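Local coordinates for protein tRNA-5-methyluridine(54) 2-sulfurtransferase (Pyrococcus horikoshii, PDB 3VRH) that catalyses the ATP-dependent 2-thiolation of 5-methyluridine at position 54 in the T loop of tRNA, a modification that stabilises tRNA in thermophiles, at residues M1-C6 with E23-E28; Y11-I14 with M19-C22; E271-R276 with S280-A285. All blocks are in the same frame, centred on the assembly; numbering follows the deposited sequence.

Interaction 1 of 3, residues M1-C6 with E23-E28. With ZN (zinc ion), chain B.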
ATOM      1  N   MET A   1     -10.778  33.087 -12.946  1.00 53.30           N
ATOM      2  CA  MET A   1     -11.459  32.093 -13.765  1.00 50.93           C
ATOM      3  C   MET A   1     -12.968  32.211 -13.589  1.00 46.60           C
ATOM      4  O   MET A   1     -13.460  32.654 -12.544  1.00 41.20           O
ATOM      5  CB  MET A   1     -11.015  30.680 -13.385  1.00 51.55           C
ATOM      6  CG  MET A   1      -9.507  30.474 -13.345  1.00 61.89           C
ATOM      7  SD  MET A   1      -8.706  30.758 -14.938  1.00 81.64           S
ATOM      8  CE  MET A   1      -9.693  29.699 -16.003  1.00 62.89           C
ATOM      9  N   LYS A   2     -13.705  31.812 -14.616  1.00 43.93           N
ATOM     10  CA  LYS A   2     -15.159  31.845 -14.540  1.00 44.97           C
ATOM     11  C   LYS A   2     -15.732  30.436 -14.553  1.00 43.80           C
ATOM     12  O   LYS A   2     -15.082  29.490 -15.004  1.00 37.39           O
ATOM     13  CB  LYS A   2     -15.746  32.699 -15.670  1.00 42.97           C
ATOM     14  CG  LYS A   2     -15.415  34.197 -15.523  1.00 48.94           C
ATOM     15  CD  LYS A   2     -15.881  34.752 -14.163  1.00 50.37           C
ATOM     16  CE  LYS A   2     -15.254  36.115 -13.831  1.00 55.12           C
ATOM     17  NZ  LYS A   2     -15.501  36.532 -12.409  1.00 51.98           N
ATOM     18  N   CYS A   3     -16.945  30.303 -14.037  1.00 38.72           N
ATOM     19  CA  CYS A   3     -17.599  29.017 -13.964  1.00 34.30           C
ATOM     20  C   CYS A   3     -17.831  28.440 -15.366  1.00 36.58           C
ATOM     21  O   CYS A   3     -18.041  29.174 -16.335  1.00 37.68           O
ATOM     22  CB  CYS A   3     -18.919  29.149 -13.187  1.00 34.90           C
ATOM     23  SG  CYS A   3     -19.882  27.627 -13.072  1.00 28.98           S
ATOM     24  N   LYS A   4     -17.772  27.116 -15.460  1.00 38.37           N
ATOM     25  CA  LYS A   4     -18.058  26.423 -16.704  1.00 37.96           C
ATOM     26  C   LYS A   4     -19.512  26.633 -17.160  1.00 42.27           C
ATOM     27  O   LYS A   4     -19.800  26.590 -18.360  1.00 37.45           O
ATOM     28  CB  LYS A   4     -17.779  24.928 -16.551  1.00 30.16           C
ATOM     29  CG  LYS A   4     -17.926  24.134 -17.842  1.00 41.12           C
ATOM     30  CD  LYS A   4     -17.690  22.637 -17.644  1.00 39.78           C
ATOM     31  CE  LYS A   4     -18.341  21.803 -18.752  1.00 45.20           C
ATOM     32  NZ  LYS A   4     -18.128  20.323 -18.557  1.00 49.34           N
ATOM     33  N   PHE A   5     -20.420  26.847 -16.207  1.00 35.62           N
ATOM     34  CA  PHE A   5     -21.852  26.833 -16.509  1.00 38.65           C
ATOM     35  C   PHE A   5     -22.549  28.190 -16.422  1.00 36.75           C
ATOM     36  O   PHE A   5     -23.737  28.305 -16.745  1.00 34.82           O
ATOM     37  CB  PHE A   5     -22.573  25.816 -15.624  1.00 37.16           C
ATOM     38  CG  PHE A   5     -22.177  24.403 -15.903  1.00 36.00           C
ATOM     39  CD1 PHE A   5     -22.661  23.743 -17.019  1.00 40.79           C
ATOM     40  CD2 PHE A   5     -21.318  23.729 -15.053  1.00 40.76           C
ATOM     41  CE1 PHE A   5     -22.290  22.425 -17.283  1.00 43.86           C
ATOM     42  CE2 PHE A   5     -20.942  22.423 -15.309  1.00 38.66           C
ATOM     43  CZ  PHE A   5     -21.424  21.769 -16.425  1.00 44.19           C
ATOM     44  N   CYS A   6     -21.813  29.203 -15.984  1.00 32.12           N
ATOM     45  CA  CYS A   6     -22.325  30.562 -15.943  1.00 39.17           C
ATOM     46  C   CYS A   6     -21.184  31.560 -15.898  1.00 40.29           C
ATOM     47  O   CYS A   6     -20.017  31.208 -16.099  1.00 39.78           O
ATOM     48  CB  CYS A   6     -23.270  30.777 -14.758  1.00 35.97           C
ATOM     49  SG  CYS A   6     -22.482  30.939 -13.129  1.00 35.57           S
ATOM     50  N   GLU A  23     -19.778  28.716  -6.664  1.00 33.35           N
ATOM     51  CA  GLU A  23     -20.318  28.133  -5.445  1.00 33.75           C
ATOM     52  C   GLU A  23     -21.557  27.286  -5.683  1.00 30.18           C
ATOM     53  O   GLU A  23     -21.628  26.151  -5.231  1.00 26.23           O
ATOM     54  CB  GLU A  23     -20.657  29.231  -4.443  1.00 35.00           C
ATOM     55  CG  GLU A  23     -19.482  29.752  -3.646  1.00 40.70           C
ATOM     56  CD  GLU A  23     -19.941  30.474  -2.387  1.00 49.06           C
ATOM     57  OE1 GLU A  23     -19.208  31.369  -1.906  1.00 49.97           O
ATOM     58  OE2 GLU A  23     -21.045  30.136  -1.887  1.00 47.72           O
ATOM     59  N   GLU A  24     -22.541  27.838  -6.393  1.00 32.74           N
ATOM     60  CA  GLU A  24     -23.826  27.157  -6.531  1.00 27.47           C
ATOM     61  C   GLU A  24     -23.732  25.943  -7.428  1.00 30.21           C
ATOM     62  O   GLU A  24     -24.352  24.915  -7.156  1.00 31.95           O
ATOM     63  CB  GLU A  24     -24.903  28.117  -7.028  1.00 31.30           C
ATOM     64  CG  GLU A  24     -25.351  29.111  -5.965  1.00 39.48           C
ATOM     65  CD  GLU A  24     -25.915  28.425  -4.726  1.00 42.15           C
ATOM     66  OE1 GLU A  24     -26.697  27.455  -4.881  1.00 43.27           O
ATOM     67  OE2 GLU A  24     -25.569  28.846  -3.600  1.00 47.44           O
ATOM     68  N   HIS A  25     -22.944  26.053  -8.495  1.00 32.60           N
ATOM     69  CA  HIS A  25     -22.754  24.926  -9.398  1.00 30.28           C
ATOM     70  C   HIS A  25     -21.854  23.860  -8.795  1.00 32.86           C
ATOM     71  O   HIS A  25     -21.952  22.689  -9.170  1.00 30.82           O
ATOM     72  CB  HIS A  25     -22.253  25.360 -10.785  1.00 30.59           C
ATOM     73  CG  HIS A  25     -23.348  25.843 -11.677  1.00 34.85           C
ATOM     74  ND1 HIS A  25     -23.469  27.159 -12.050  1.00 33.49           N
ATOM     75  CD2 HIS A  25     -24.419  25.206 -12.204  1.00 37.94           C
ATOM     76  CE1 HIS A  25     -24.544  27.314 -12.799  1.00 36.16           C
ATOM     77  NE2 HIS A  25     -25.143  26.143 -12.906  1.00 37.16           N
ATOM     78  N   PHE A  26     -20.982  24.259  -7.867  1.00 28.59           N
ATOM     79  CA  PHE A  26     -20.215  23.272  -7.117  1.00 28.00           C
ATOM     80  C   PHE A  26     -21.122  22.471  -6.182  1.00 27.59           C
ATOM     81  O   PHE A  26     -21.025  21.241  -6.117  1.00 23.81           O
ATOM     82  CB  PHE A  26     -19.098  23.924  -6.299  1.00 29.78           C
ATOM     83  CG  PHE A  26     -18.475  22.991  -5.310  1.00 31.60           C
ATOM     84  CD1 PHE A  26     -17.728  21.897  -5.743  1.00 27.10           C
ATOM     85  CD2 PHE A  26     -18.658  23.180  -3.948  1.00 31.16           C
ATOM     86  CE1 PHE A  26     -17.161  21.020  -4.832  1.00 30.12           C
ATOM     87  CE2 PHE A  26     -18.095  22.307  -3.029  1.00 29.17           C
ATOM     88  CZ  PHE A  26     -17.346  21.223  -3.470  1.00 30.01           C
ATOM     89  N   LYS A  27     -21.990  23.179  -5.450  1.00 27.14           N
ATOM     90  CA  LYS A  27     -22.949  22.541  -4.545  1.00 25.32           C
ATOM     91  C   LYS A  27     -23.737  21.492  -5.307  1.00 27.99           C
ATOM     92  O   LYS A  27     -23.859  20.341  -4.873  1.00 27.75           O
ATOM     93  CB  LYS A  27     -23.889  23.585  -3.929  1.00 27.48           C
ATOM     94  CG  LYS A  27     -23.270  24.292  -2.724  1.00 32.10           C
ATOM     95  CD  LYS A  27     -23.911  25.649  -2.397  1.00 34.23           C
ATOM     96  CE  LYS A  27     -25.407  25.571  -2.179  1.00 40.92           C
ATOM     97  NZ  LYS A  27     -25.934  26.850  -1.574  1.00 44.92           N
ATOM     98  N   GLU A  28     -24.240  21.903  -6.469  1.00 30.13           N
ATOM     99  CA  GLU A  28     -25.004  21.030  -7.354  1.00 28.82           C
ATOM    100  C   GLU A  28     -24.193  19.822  -7.815  1.00 30.35           C
ATOM    101  O   GLU A  28     -24.666  18.683  -7.748  1.00 28.96           O
ATOM    102  CB  GLU A  28     -25.513  21.833  -8.556  1.00 33.57           C
ATOM    103  CG  GLU A  28     -26.227  20.994  -9.599  1.00 39.07           C
ATOM    104  CD  GLU A  28     -26.942  21.831 -10.668  1.00 49.73           C
ATOM    105  OE1 GLU A  28     -26.676  23.051 -10.779  1.00 46.08           O
ATOM    106  OE2 GLU A  28     -27.778  21.256 -11.401  1.00 55.69           O
TER
HETATM  107 ZN    ZN B 401     -21.855  28.689 -12.155  1.00 34.07          ZN
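H25, near the start of helix 23-40, meets C3 and C6 at a zinc ion, where C22 completes the Cys3His site of the N-terminal zinc finger, while F5 packs directly on the imidazole. The contact is small, and most of it belongs to the imidazole. Its ND1 binds zinc at 2.2 Å, which turns the ring edge carrying ND1 toward the metal. Cysteine thiolates suit the remaining positions because sulfur is a soft ligand for zinc: C3 SG binds at 2.4 Å and C6 SG at 2.5 Å. The two sulfurs meet the imidazole differently, that of C6 lying at its edge and that of C3 approaching obliquely.

F5 sits within the C3-x-x-C6 knuckle and covers one face of the imidazole. The contact is made by its CB, which stands 3.7 Å from the centroid of the H25 ring and almost on the ring normal, a CH-pi contact. The phenyl ring swings past, its plane inclined at 38° to the imidazole in an oblique pairing, and the F5 side chain also touches L21 of strand 19-21. With CG of F5 beside its own backbone N (chi1 -66°), one CB hydrogen is left pointing toward the imidazole. The loop itself is tightened by a bond characteristic of zinc knuckles, in which F5 N donates to C3 SG at 3.3 Å with an N-H...S angle of 167°.

Interaction 2 of 3, residues Y11-I14 with M19-C22. With ZN (zinc ion), chain B.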
ATOM      1  N   TYR A  11     -15.363  29.107  -7.963  1.00 33.35           N
ATOM      2  CA  TYR A  11     -15.202  28.902  -6.531  1.00 32.94           C
ATOM      3  C   TYR A  11     -14.184  27.808  -6.282  1.00 31.83           C
ATOM      4  O   TYR A  11     -13.476  27.815  -5.277  1.00 30.83           O
ATOM      5  CB  TYR A  11     -16.535  28.513  -5.913  1.00 32.83           C
ATOM      6  CG  TYR A  11     -16.481  28.052  -4.470  1.00 33.70           C
ATOM      7  CD1 TYR A  11     -16.115  28.927  -3.457  1.00 32.35           C
ATOM      8  CD2 TYR A  11     -16.843  26.750  -4.117  1.00 29.11           C
ATOM      9  CE1 TYR A  11     -16.088  28.522  -2.140  1.00 37.86           C
ATOM     10  CE2 TYR A  11     -16.831  26.337  -2.796  1.00 26.80           C
ATOM     11  CZ  TYR A  11     -16.449  27.230  -1.807  1.00 36.71           C
ATOM     12  OH  TYR A  11     -16.420  26.850  -0.473  1.00 33.74           O
ATOM     13  N   ILE A  12     -14.113  26.861  -7.204  1.00 32.46           N
ATOM     14  CA  ILE A  12     -13.212  25.739  -7.049  1.00 32.79           C
ATOM     15  C   ILE A  12     -12.920  25.102  -8.410  1.00 34.73           C
ATOM     16  O   ILE A  12     -13.738  25.204  -9.330  1.00 34.94           O
ATOM     17  CB  ILE A  12     -13.823  24.714  -6.078  1.00 33.68           C
ATOM     18  CG1 ILE A  12     -12.837  23.577  -5.777  1.00 28.21           C
ATOM     19  CG2 ILE A  12     -15.150  24.198  -6.619  1.00 31.07           C
ATOM     20  CD1 ILE A  12     -13.338  22.613  -4.721  1.00 30.84           C
ATOM     21  N   LYS A  13     -11.748  24.482  -8.548  1.00 32.29           N
ATOM     22  CA  LYS A  13     -11.433  23.681  -9.734  1.00 37.11           C
ATOM     23  C   LYS A  13     -11.665  22.197  -9.470  1.00 33.64           C
ATOM     24  O   LYS A  13     -11.126  21.637  -8.530  1.00 32.74           O
ATOM     25  CB  LYS A  13      -9.998  23.917 -10.207  1.00 38.12           C
ATOM     26  CG  LYS A  13      -9.623  23.096 -11.446  1.00 47.15           C
ATOM     27  CD  LYS A  13      -8.266  23.523 -12.010  1.00 55.90           C
ATOM     28  CE  LYS A  13      -7.965  22.854 -13.351  1.00 63.50           C
ATOM     29  NZ  LYS A  13      -7.471  21.446 -13.215  1.00 61.53           N
ATOM     30  N   ILE A  14     -12.512  21.580 -10.283  1.00 34.12           N
ATOM     31  CA  ILE A  14     -12.784  20.156 -10.180  1.00 35.03           C
ATOM     32  C   ILE A  14     -11.911  19.466 -11.217  1.00 36.31           C
ATOM     33  O   ILE A  14     -11.854  19.910 -12.368  1.00 38.13           O
ATOM     34  CB  ILE A  14     -14.273  19.845 -10.469  1.00 30.35           C
ATOM     35  CG1 ILE A  14     -15.182  20.622  -9.509  1.00 29.51           C
ATOM     36  CG2 ILE A  14     -14.543  18.337 -10.395  1.00 27.91           C
ATOM     37  CD1 ILE A  14     -14.871  20.367  -8.052  1.00 28.36           C
ATOM     38  N   MET A  19     -13.154  21.149 -14.777  1.00 40.74           N
ATOM     39  CA  MET A  19     -14.051  22.296 -14.860  1.00 37.72           C
ATOM     40  C   MET A  19     -13.883  23.218 -13.658  1.00 39.56           C
ATOM     41  O   MET A  19     -13.687  22.764 -12.528  1.00 40.46           O
ATOM     42  CB  MET A  19     -15.503  21.836 -14.929  1.00 39.16           C
ATOM     43  CG  MET A  19     -15.902  20.909 -13.803  1.00 37.27           C
ATOM     44  SD  MET A  19     -17.487  20.146 -14.156  1.00 37.43           S
ATOM     45  CE  MET A  19     -17.441  18.729 -13.052  1.00 31.95           C
ATOM     46  N   TYR A  20     -13.959  24.520 -13.909  1.00 36.40           N
ATOM     47  CA  TYR A  20     -14.077  25.484 -12.829  1.00 36.68           C
ATOM     48  C   TYR A  20     -15.555  25.641 -12.548  1.00 36.17           C
ATOM     49  O   TYR A  20     -16.370  25.633 -13.485  1.00 35.74           O
ATOM     50  CB  TYR A  20     -13.461  26.820 -13.228  1.00 41.28           C
ATOM     51  CG  TYR A  20     -11.961  26.736 -13.350  1.00 45.76           C
ATOM     52  CD1 TYR A  20     -11.146  27.002 -12.264  1.00 44.54           C
ATOM     53  CD2 TYR A  20     -11.362  26.365 -14.546  1.00 49.23           C
ATOM     54  CE1 TYR A  20      -9.774  26.915 -12.361  1.00 50.98           C
ATOM     55  CE2 TYR A  20      -9.986  26.275 -14.653  1.00 52.32           C
ATOM     56  CZ  TYR A  20      -9.198  26.551 -13.555  1.00 53.25           C
ATOM     57  OH  TYR A  20      -7.825  26.467 -13.650  1.00 59.08           O
ATOM     58  N   LEU A  21     -15.902  25.769 -11.267  1.00 34.99           N
ATOM     59  CA  LEU A  21     -17.298  25.903 -10.853  1.00 32.27           C
ATOM     60  C   LEU A  21     -17.475  27.005  -9.816  1.00 32.17           C
ATOM     61  O   LEU A  21     -16.666  27.139  -8.899  1.00 33.73           O
ATOM     62  CB  LEU A  21     -17.805  24.579 -10.255  1.00 27.03           C
ATOM     63  CG  LEU A  21     -17.878  23.334 -11.132  1.00 28.75           C
ATOM     64  CD1 LEU A  21     -18.381  22.165 -10.295  1.00 26.77           C
ATOM     65  CD2 LEU A  21     -18.767  23.571 -12.370  1.00 28.24           C
ATOM     66  N   CYS A  22     -18.554  27.772  -9.952  1.00 33.86           N
ATOM     67  CA  CYS A  22     -18.933  28.738  -8.940  1.00 33.67           C
ATOM     68  C   CYS A  22     -19.509  27.983  -7.740  1.00 34.75           C
ATOM     69  O   CYS A  22     -19.708  26.760  -7.800  1.00 31.84           O
ATOM     70  CB  CYS A  22     -19.985  29.701  -9.493  1.00 34.99           C
ATOM     71  SG  CYS A  22     -21.636  28.985  -9.657  1.00 32.98           S
TER
HETATM   72 ZN    ZN B 401     -21.855  28.689 -12.155  1.00 34.07          ZN
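The beta hairpin of the N-terminal zinc finger pairs I12, K13 and I14 of strand 12-14 with L21, Y20 and M19 of strand 19-21. I14 and M19 form one antiparallel hydrogen-bonded pair, with I14 N to M19 O at 2.8 Å and M19 N to I14 O at 3.0 Å. L21 N gives the next rung to I12 O, again at 3.0 Å, and the carbonyl oxygen of L21 takes the N-H of I12 in return.

The same L21 O also accepts from Y11 N, a bond modelled so short that its exact length is doubtful. Y11 and I12 thus both face L21, a classic beta bulge where the hairpin leads toward the metal site. Just beyond, C22 takes the N-cap position of helix 23-40 and its SG binds zinc at 2.5 Å, alongside C3, C6 and H25.

On one face of the hairpin, K13 and Y20 form the non-hydrogen-bonded pair. The aliphatic chain of K13 passes over the ring of Y20, with CG above the face but toward its rim, 4.2 Å from the ring centroid in a CH-pi contact, and CD runs on to Y20 OH at 3.4 Å. Lysine suits this place because its methylenes can lie on an aromatic ring while the ammonium group turns off it. The other face is apolar. There I14 splits its branches: CG1, beside the backbone N (chi1 -57°), meets L21 CD1 at 3.6 Å, while CG2 touches the methyl of M19, whose extended chain lies side by side with I14. Helix 23-40 packs on this face through Y29 and F26.

Interaction 3 of 3, residues E271-R276 with S280-A285. With ZN (zinc ion), chain C.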
ATOM      1  N   GLU A 271     -25.158 -14.481  19.876  1.00 57.35           N
ATOM      2  CA  GLU A 271     -25.804 -13.330  20.495  1.00 51.01           C
ATOM      3  C   GLU A 271     -25.199 -13.140  21.861  1.00 49.52           C
ATOM      4  O   GLU A 271     -25.039 -14.101  22.610  1.00 48.96           O
ATOM      5  CB  GLU A 271     -27.314 -13.529  20.647  1.00 51.82           C
ATOM      6  CG  GLU A 271     -28.121 -13.053  19.461  1.00 51.93           C
ATOM      7  CD  GLU A 271     -29.602 -12.854  19.782  1.00 53.72           C
ATOM      8  OE1 GLU A 271     -30.038 -13.152  20.927  1.00 48.48           O
ATOM      9  OE2 GLU A 271     -30.320 -12.389  18.867  1.00 45.98           O
ATOM     10  N   CYS A 272     -24.868 -11.900  22.192  1.00 46.27           N
ATOM     11  CA  CYS A 272     -24.241 -11.628  23.474  1.00 47.78           C
ATOM     12  C   CYS A 272     -25.146 -11.987  24.648  1.00 48.28           C
ATOM     13  O   CYS A 272     -26.341 -11.691  24.629  1.00 47.92           O
ATOM     14  CB  CYS A 272     -23.835 -10.166  23.582  1.00 43.11           C
ATOM     15  SG  CYS A 272     -23.256  -9.818  25.221  1.00 39.44           S
ATOM     16  N   LYS A 273     -24.560 -12.602  25.673  1.00 47.57           N
ATOM     17  CA  LYS A 273     -25.296 -13.029  26.866  1.00 55.11           C
ATOM     18  C   LYS A 273     -25.768 -11.862  27.727  1.00 53.98           C
ATOM     19  O   LYS A 273     -26.484 -12.057  28.719  1.00 49.16           O
ATOM     20  CB  LYS A 273     -24.440 -13.972  27.732  1.00 56.44           C
ATOM     21  CG  LYS A 273     -24.060 -15.289  27.049  1.00 63.42           C
ATOM     22  CD  LYS A 273     -23.531 -16.325  28.035  1.00 63.23           C
ATOM     23  CE  LYS A 273     -23.525 -17.718  27.399  1.00 72.21           C
ATOM     24  NZ  LYS A 273     -23.032 -18.794  28.315  1.00 70.90           N
ATOM     25  N   ILE A 274     -25.350 -10.654  27.368  1.00 46.40           N
ATOM     26  CA  ILE A 274     -25.717  -9.478  28.151  1.00 49.50           C
ATOM     27  C   ILE A 274     -26.706  -8.581  27.419  1.00 46.07           C
ATOM     28  O   ILE A 274     -27.738  -8.209  27.972  1.00 43.23           O
ATOM     29  CB  ILE A 274     -24.482  -8.654  28.575  1.00 46.93           C
ATOM     30  CG1 ILE A 274     -23.605  -9.477  29.508  1.00 48.49           C
ATOM     31  CG2 ILE A 274     -24.909  -7.383  29.293  1.00 49.64           C
ATOM     32  CD1 ILE A 274     -24.366 -10.080  30.656  1.00 48.15           C
ATOM     33  N   CYS A 275     -26.397  -8.255  26.168  1.00 42.41           N
ATOM     34  CA  CYS A 275     -27.159  -7.249  25.444  1.00 39.14           C
ATOM     35  C   CYS A 275     -27.777  -7.834  24.188  1.00 43.31           C
ATOM     36  O   CYS A 275     -28.552  -7.164  23.499  1.00 40.44           O
ATOM     37  CB  CYS A 275     -26.245  -6.086  25.056  1.00 41.82           C
ATOM     38  SG  CYS A 275     -25.122  -6.488  23.661  1.00 45.21           S
ATOM     39  N   ARG A 276     -27.402  -9.075  23.886  1.00 47.13           N
ATOM     40  CA  ARG A 276     -27.954  -9.822  22.757  1.00 45.38           C
ATOM     41  C   ARG A 276     -27.603  -9.248  21.395  1.00 44.84           C
ATOM     42  O   ARG A 276     -28.231  -9.588  20.395  1.00 46.79           O
ATOM     43  CB  ARG A 276     -29.471  -9.982  22.888  1.00 49.35           C
ATOM     44  CG  ARG A 276     -29.918 -10.958  23.984  1.00 57.52           C
ATOM     45  CD  ARG A 276     -31.434 -11.036  23.993  1.00 57.48           C
ATOM     46  NE  ARG A 276     -31.958  -9.746  23.560  1.00 65.34           N
ATOM     47  CZ  ARG A 276     -32.412  -8.799  24.374  1.00 66.81           C
ATOM     48  NH1 ARG A 276     -32.456  -8.996  25.691  1.00 67.20           N
ATOM     49  NH2 ARG A 276     -32.832  -7.654  23.858  1.00 64.06           N
ATOM     50  N   SER A 280     -18.835 -12.451  18.855  1.00 68.02           N
ATOM     51  CA  SER A 280     -17.879 -13.547  18.760  1.00 73.65           C
ATOM     52  C   SER A 280     -17.414 -13.774  20.191  1.00 71.59           C
ATOM     53  O   SER A 280     -16.926 -12.851  20.854  1.00 75.21           O
ATOM     54  CB  SER A 280     -16.706 -13.199  17.834  1.00 73.03           C
ATOM     55  OG  SER A 280     -15.861 -12.214  18.408  1.00 79.11           O
ATOM     56  N   GLY A 281     -17.588 -14.992  20.681  1.00 65.13           N
ATOM     57  CA  GLY A 281     -17.485 -15.226  22.105  1.00 63.35           C
ATOM     58  C   GLY A 281     -18.881 -15.019  22.648  1.00 66.48           C
ATOM     59  O   GLY A 281     -19.713 -14.380  21.999  1.00 62.09           O
ATOM     60  N   ASP A 282     -19.154 -15.559  23.827  1.00 68.18           N
ATOM     61  CA  ASP A 282     -20.516 -15.538  24.343  1.00 63.85           C
ATOM     62  C   ASP A 282     -20.901 -14.181  24.938  1.00 62.98           C
ATOM     63  O   ASP A 282     -22.063 -13.782  24.863  1.00 55.68           O
ATOM     64  CB  ASP A 282     -20.751 -16.688  25.330  1.00 71.09           C
ATOM     65  CG  ASP A 282     -19.645 -16.813  26.360  1.00 76.01           C
ATOM     66  OD1 ASP A 282     -18.761 -15.923  26.397  1.00 75.04           O
ATOM     67  OD2 ASP A 282     -19.677 -17.795  27.141  1.00 76.67           O
ATOM     68  N   ILE A 283     -19.935 -13.478  25.528  1.00 62.12           N
ATOM     69  CA  ILE A 283     -20.139 -12.078  25.914  1.00 57.93           C
ATOM     70  C   ILE A 283     -19.391 -11.183  24.931  1.00 56.86           C
ATOM     71  O   ILE A 283     -18.294 -11.528  24.485  1.00 59.60           O
ATOM     72  CB  ILE A 283     -19.695 -11.793  27.356  1.00 55.47           C
ATOM     73  CG1 ILE A 283     -20.485 -12.668  28.323  1.00 50.84           C
ATOM     74  CG2 ILE A 283     -19.920 -10.335  27.707  1.00 51.08           C
ATOM     75  CD1 ILE A 283     -20.177 -12.383  29.745  1.00 55.92           C
ATOM     76  N   CYS A 284     -19.986 -10.052  24.564  1.00 48.90           N
ATOM     77  CA  CYS A 284     -19.411  -9.271  23.477  1.00 48.87           C
ATOM     78  C   CYS A 284     -18.285  -8.344  23.942  1.00 42.43           C
ATOM     79  O   CYS A 284     -18.072  -8.148  25.144  1.00 42.31           O
ATOM     80  CB  CYS A 284     -20.489  -8.539  22.670  1.00 44.56           C
ATOM     81  SG  CYS A 284     -20.859  -6.852  23.185  1.00 42.33           S
ATOM     82  N   ALA A 285     -17.542  -7.825  22.968  1.00 42.61           N
ATOM     83  CA  ALA A 285     -16.375  -6.986  23.228  1.00 44.63           C
ATOM     84  C   ALA A 285     -16.741  -5.768  24.075  1.00 35.86           C
ATOM     85  O   ALA A 285     -16.127  -5.522  25.118  1.00 33.13           O
ATOM     86  CB  ALA A 285     -15.732  -6.548  21.914  1.00 44.03           C
TER
HETATM   87 ZN    ZN C 402     -22.945  -7.262  24.800  1.00 39.98          ZN
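K273 and D282 meet with their side chains crossing obliquely: the extended lysine chain runs over the aspartate so that K273 CE packs 3.6 Å from D282 CB. Only beyond that do the charges approach, K273 NZ standing 3.7 Å from D282 OD2 in a long salt bridge, probably a modest attraction near the surface. The backbones are joined more firmly, K273 N donating to D282 O at 2.9 Å with the donor in the carbonyl plane. The aspartate also turns back on its own chain: with CG set between the backbone N and the carbonyl carbon (chi1 47°), OD1 takes a weak bond from I283 N.

Behind this outer pair C272 and C284 lie close, C272 CB 3.8 Å from C284 CB, and their sulfurs converge on a zinc ion that C275 and C287 also bind. The site is a four-cysteine zinc finger built from two CxxC pairs, C272-C275 and C284-C287. In the first, SG of C272 is directed away from its own backbone N (chi1 173°) and receives I274 N at 3.1 Å, the bond expected of a zinc knuckle, with C275 N adding a weak one. From across the contact C284 N gives that sulfur a further weak bond at 3.3 Å. Several N-H groups so near would probably offset part of the negative charge that the thiolates gather round the metal.

I274 and I283 bring hydrocarbon up to the site, the CG2 methyl of I283 against C272 SG and I274 against C287. The CG1 branch of I274 meets I283 CG2 at 4.2 Å. C284 caps the start of helix 285-290, while Y137 of helix 127-145 packs against C275 and C284.

In the fold
Interactions 1 and 2 belong to one small domain, the N-terminal zinc finger: their centres are about 6 Å apart, both contribute to the same zinc ion, and the hairpin 11-14/19-22 is nested within the loop closed by 1-6 and 23-28. K4 N probably bonds to Y20 O, and helix 23-40 follows directly on strand 19-21. Interaction 3 comes much later in the chain, after the six-stranded mixed sheet of the PP-loop fold, with its centre about 52 Å from that of interaction 1 and about 50 Å from that of interaction 2. The two zinc sites lie on opposite sides of the chain's centre, each probably ordering a short region of its own.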